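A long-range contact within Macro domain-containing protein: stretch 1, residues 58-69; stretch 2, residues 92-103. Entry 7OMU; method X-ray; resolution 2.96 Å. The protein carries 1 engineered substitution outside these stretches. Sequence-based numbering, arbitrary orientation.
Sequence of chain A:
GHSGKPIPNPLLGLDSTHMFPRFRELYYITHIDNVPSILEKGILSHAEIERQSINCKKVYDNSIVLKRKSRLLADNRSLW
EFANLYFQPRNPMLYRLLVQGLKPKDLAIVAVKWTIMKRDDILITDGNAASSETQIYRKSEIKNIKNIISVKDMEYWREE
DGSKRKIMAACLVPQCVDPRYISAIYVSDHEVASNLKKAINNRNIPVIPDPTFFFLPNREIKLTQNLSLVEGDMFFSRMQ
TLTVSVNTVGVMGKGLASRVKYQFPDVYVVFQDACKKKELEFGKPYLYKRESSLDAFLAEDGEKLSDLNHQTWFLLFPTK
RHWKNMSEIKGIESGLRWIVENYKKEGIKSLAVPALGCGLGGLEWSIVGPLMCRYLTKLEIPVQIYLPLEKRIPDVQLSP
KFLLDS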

# COMPACT_ATOMS: atom_id res chain seq x y z
N LYS A 58 14.83 17.76 -4.60
CA LYS A 58 13.91 16.59 -4.58
C LYS A 58 14.74 15.29 -4.60
O LYS A 58 15.97 15.38 -4.80
CB LYS A 58 12.91 16.67 -5.74
CG LYS A 58 13.48 16.50 -7.15
CD LYS A 58 12.94 17.45 -8.25
CE LYS A 58 11.52 17.98 -8.08
NZ LYS A 58 10.49 17.03 -8.58
N VAL A 59 14.08 14.14 -4.38
CA VAL A 59 14.71 12.78 -4.32
C VAL A 59 14.00 11.88 -5.33
O VAL A 59 12.93 11.35 -5.01
CB VAL A 59 14.66 12.19 -2.89
CG1 VAL A 59 15.16 10.75 -2.84
CG2 VAL A 59 15.44 13.04 -1.89
N TYR A 60 14.59 11.75 -6.52
CA TYR A 60 14.33 10.70 -7.54
C TYR A 60 15.68 10.11 -7.96
O TYR A 60 16.52 10.89 -8.45
CB TYR A 60 13.62 11.27 -8.78
CG TYR A 60 12.12 11.40 -8.67
CD1 TYR A 60 11.32 10.31 -8.38
CD2 TYR A 60 11.49 12.61 -8.92
CE1 TYR A 60 9.94 10.42 -8.28
CE2 TYR A 60 10.11 12.74 -8.84
CZ TYR A 60 9.33 11.64 -8.51
OH TYR A 60 7.98 11.77 -8.43
N ASP A 61 15.90 8.81 -7.78
CA ASP A 61 17.18 8.13 -8.12
C ASP A 61 17.54 8.44 -9.57
O ASP A 61 16.62 8.43 -10.42
CB ASP A 61 17.11 6.62 -7.87
CG ASP A 61 18.45 6.00 -7.48
OD1 ASP A 61 19.47 6.38 -8.08
OD2 ASP A 61 18.45 5.14 -6.57
N ASN A 62 18.82 8.72 -9.84
CA ASN A 62 19.36 9.11 -11.18
C ASN A 62 18.94 8.09 -12.23
O ASN A 62 18.66 8.51 -13.37
CB ASN A 62 20.89 9.25 -11.16
CG ASN A 62 21.34 10.66 -10.88
OD1 ASN A 62 21.96 10.92 -9.85
ND2 ASN A 62 21.03 11.58 -11.78
N SER A 63 18.91 6.80 -11.87
CA SER A 63 18.44 5.67 -12.71
C SER A 63 17.07 6.01 -13.32
O SER A 63 16.90 5.77 -14.53
CB SER A 63 18.41 4.39 -11.93
OG SER A 63 17.72 4.55 -10.69
N ILE A 64 16.15 6.56 -12.51
CA ILE A 64 14.78 6.97 -12.94
C ILE A 64 14.86 8.24 -13.80
O ILE A 64 14.20 8.27 -14.86
CB ILE A 64 13.84 7.17 -11.73
CG1 ILE A 64 13.61 5.86 -10.97
CG2 ILE A 64 12.53 7.81 -12.14
CD1 ILE A 64 13.68 6.02 -9.48
N VAL A 65 15.64 9.24 -13.37
CA VAL A 65 15.79 10.56 -14.06
C VAL A 65 16.27 10.31 -15.50
O VAL A 65 15.63 10.84 -16.43
CB VAL A 65 16.73 11.51 -13.30
CG1 VAL A 65 17.01 12.79 -14.08
CG2 VAL A 65 16.21 11.86 -11.92
N LEU A 66 17.32 9.50 -15.66
CA LEU A 66 17.99 9.22 -16.96
C LEU A 66 17.10 8.32 -17.83
O LEU A 66 17.33 8.30 -19.06
CB LEU A 66 19.37 8.59 -16.70
CG LEU A 66 20.39 9.53 -16.06
CD1 LEU A 66 21.47 8.75 -15.32
CD2 LEU A 66 21.02 10.46 -17.09
N LYS A 67 16.13 7.62 -17.24
CA LYS A 67 15.11 6.81 -17.97
C LYS A 67 14.02 7.73 -18.53
O LYS A 67 13.63 7.53 -19.70
CB LYS A 67 14.49 5.75 -17.05
CG LYS A 67 13.78 4.62 -17.78
CD LYS A 67 13.05 3.66 -16.87
CE LYS A 67 12.79 2.30 -17.51
NZ LYS A 67 11.82 2.39 -18.63
N ARG A 68 13.54 8.68 -17.72
CA ARG A 68 12.42 9.61 -18.06
C ARG A 68 12.87 10.58 -19.16
O ARG A 68 12.07 10.85 -20.07
CB ARG A 68 11.96 10.40 -16.83
CG ARG A 68 11.40 9.55 -15.69
CD ARG A 68 10.02 9.01 -15.99
NE ARG A 68 8.93 9.88 -15.57
CZ ARG A 68 8.46 9.97 -14.33
NH1 ARG A 68 8.99 9.25 -13.35
NH2 ARG A 68 7.45 10.79 -14.08
N LYS A 69 14.10 11.10 -19.06
CA LYS A 69 14.70 12.02 -20.07
C LYS A 69 14.82 11.30 -21.41
O LYS A 69 14.39 11.88 -22.43
CB LYS A 69 16.05 12.54 -19.58
CG LYS A 69 15.97 13.52 -18.42
CD LYS A 69 17.30 13.82 -17.75
CE LYS A 69 18.01 15.03 -18.32
NZ LYS A 69 19.45 15.03 -18.00
N PRO A 92 3.93 2.08 -6.91
CA PRO A 92 5.35 1.71 -6.80
C PRO A 92 6.38 2.83 -6.65
O PRO A 92 7.40 2.58 -6.04
CB PRO A 92 5.59 1.02 -8.15
CG PRO A 92 4.29 0.34 -8.45
CD PRO A 92 3.25 1.32 -7.97
N MET A 93 6.13 4.00 -7.24
CA MET A 93 7.06 5.16 -7.18
C MET A 93 7.11 5.66 -5.74
O MET A 93 8.23 5.74 -5.18
CB MET A 93 6.63 6.30 -8.11
CG MET A 93 7.62 7.46 -8.13
SD MET A 93 9.30 6.89 -8.52
CE MET A 93 9.31 7.13 -10.30
N LEU A 94 5.95 5.98 -5.16
CA LEU A 94 5.84 6.45 -3.75
C LEU A 94 6.47 5.40 -2.83
O LEU A 94 7.22 5.79 -1.91
CB LEU A 94 4.38 6.70 -3.40
CG LEU A 94 4.14 7.29 -2.01
CD1 LEU A 94 4.98 8.54 -1.78
CD2 LEU A 94 2.68 7.62 -1.82
N TYR A 95 6.19 4.12 -3.08
CA TYR A 95 6.75 2.99 -2.30
C TYR A 95 8.28 2.97 -2.45
O TYR A 95 8.95 2.74 -1.43
CB TYR A 95 6.16 1.65 -2.75
CG TYR A 95 6.38 0.56 -1.74
CD1 TYR A 95 5.51 0.41 -0.68
CD2 TYR A 95 7.48 -0.28 -1.82
CE1 TYR A 95 5.70 -0.58 0.27
CE2 TYR A 95 7.69 -1.27 -0.87
CZ TYR A 95 6.80 -1.43 0.17
OH TYR A 95 6.99 -2.40 1.11
N ARG A 96 8.78 3.18 -3.67
CA ARG A 96 10.24 3.20 -3.96
C ARG A 96 10.91 4.29 -3.13
O ARG A 96 11.99 4.02 -2.57
CB ARG A 96 10.53 3.42 -5.45
CG ARG A 96 11.95 3.89 -5.75
CD ARG A 96 12.43 3.54 -7.13
NE ARG A 96 13.84 3.18 -7.10
CZ ARG A 96 14.54 2.69 -8.12
NH1 ARG A 96 13.97 2.51 -9.30
NH2 ARG A 96 15.82 2.40 -7.96
N LEU A 97 10.30 5.48 -3.06
CA LEU A 97 10.86 6.65 -2.33
C LEU A 97 10.96 6.31 -0.84
O LEU A 97 11.96 6.70 -0.22
CB LEU A 97 9.99 7.88 -2.56
CG LEU A 97 9.93 8.42 -3.99
CD1 LEU A 97 9.34 9.82 -4.00
CD2 LEU A 97 11.30 8.43 -4.66
N LEU A 98 9.96 5.62 -0.29
CA LEU A 98 9.86 5.36 1.17
C LEU A 98 10.88 4.30 1.60
O LEU A 98 11.39 4.41 2.72
CB LEU A 98 8.43 4.94 1.53
CG LEU A 98 7.41 6.08 1.50
CD1 LEU A 98 6.01 5.53 1.70
CD2 LEU A 98 7.73 7.14 2.55
N VAL A 99 11.17 3.32 0.74
CA VAL A 99 12.13 2.22 1.06
C VAL A 99 13.56 2.69 0.76
O VAL A 99 14.47 2.18 1.43
CB VAL A 99 11.79 0.89 0.36
CG1 VAL A 99 10.37 0.46 0.68
CG2 VAL A 99 12.02 0.94 -1.14
N GLN A 100 13.74 3.65 -0.15
CA GLN A 100 15.05 4.31 -0.44
C GLN A 100 15.42 5.29 0.68
O GLN A 100 16.24 6.19 0.42
CB GLN A 100 15.02 5.07 -1.76
CG GLN A 100 15.23 4.23 -3.00
CD GLN A 100 15.24 5.08 -4.25
OE1 GLN A 100 14.61 6.14 -4.32
NE2 GLN A 100 15.95 4.62 -5.26
N GLY A 101 14.83 5.16 1.88
CA GLY A 101 15.27 5.88 3.09
C GLY A 101 14.42 7.10 3.42
O GLY A 101 14.40 7.49 4.60
N LEU A 102 13.77 7.70 2.42
CA LEU A 102 12.86 8.87 2.61
C LEU A 102 11.70 8.43 3.52
O LEU A 102 11.31 7.25 3.43
CB LEU A 102 12.38 9.34 1.23
CG LEU A 102 12.35 10.84 0.98
CD1 LEU A 102 13.66 11.50 1.38
CD2 LEU A 102 12.05 11.12 -0.49
N LYS A 103 11.19 9.32 4.37
CA LYS A 103 10.10 9.02 5.34
C LYS A 103 8.81 9.72 4.91
O LYS A 103 8.84 10.64 4.10
CB LYS A 103 10.50 9.46 6.76
CG LYS A 103 11.09 8.37 7.64
CD LYS A 103 12.59 8.40 7.79
CE LYS A 103 13.16 7.11 8.34
NZ LYS A 103 14.37 6.70 7.60

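How does Met93 come to touch three residues of the other stretch? Its CA-to-CB bond points toward that stretch, and chi1 t with chi2 p carries the sulfur to the Tyr60 ring, where SD lies 3.6 Å from Tyr60 CE1. The approach is at the ring edge, near its plane, with SD 4.8 Å from the centroid of the Tyr60 ring. A chi3 of 94° then places the methyl CE of Met93 3.8 Å from Ile64 CG2 and 3.7 Å from Arg68 NH1, at the edge of the guanidinium.

What do Tyr60 and Leu97 gain from their rotamers? Both leave the backbone sideways to the contact, yet their ends come nearer. Tyr60, with chi1 m, brings its ring to Met93, while the m,t rotamer of Leu97 places CD2 3.4 Å from Val59 O and 4.2 Å from Tyr60 CD1. One methyl thus meets both backbone and ring. Beside it, Val59 CB packs 3.7 Å from Leu102 CD2, extending the apolar contact past the end of the second helix.

Why does the polar side of the contact form no hydrogen bond? Asp61 OD2 comes within 2.9 Å of Gln100 NE2, but the angle is poor. The same oxygen is 4.0 Å from Arg96 NH2 and well out of the guanidinium plane, so the opposite charges are near each other without an N-H pointing at the carboxylate.

What, then, does the long side chain of Arg96 accomplish? With chi1 and chi2 both t, it reaches Ile64 in the first helix and lays one face of its guanidinium against it, with Ile64 CD1 3.5 Å from Arg96 NH1. Ile64 therefore packs against both Met93 and Arg96, which are three residues apart and whose CA-to-CB bonds both point toward the first stretch.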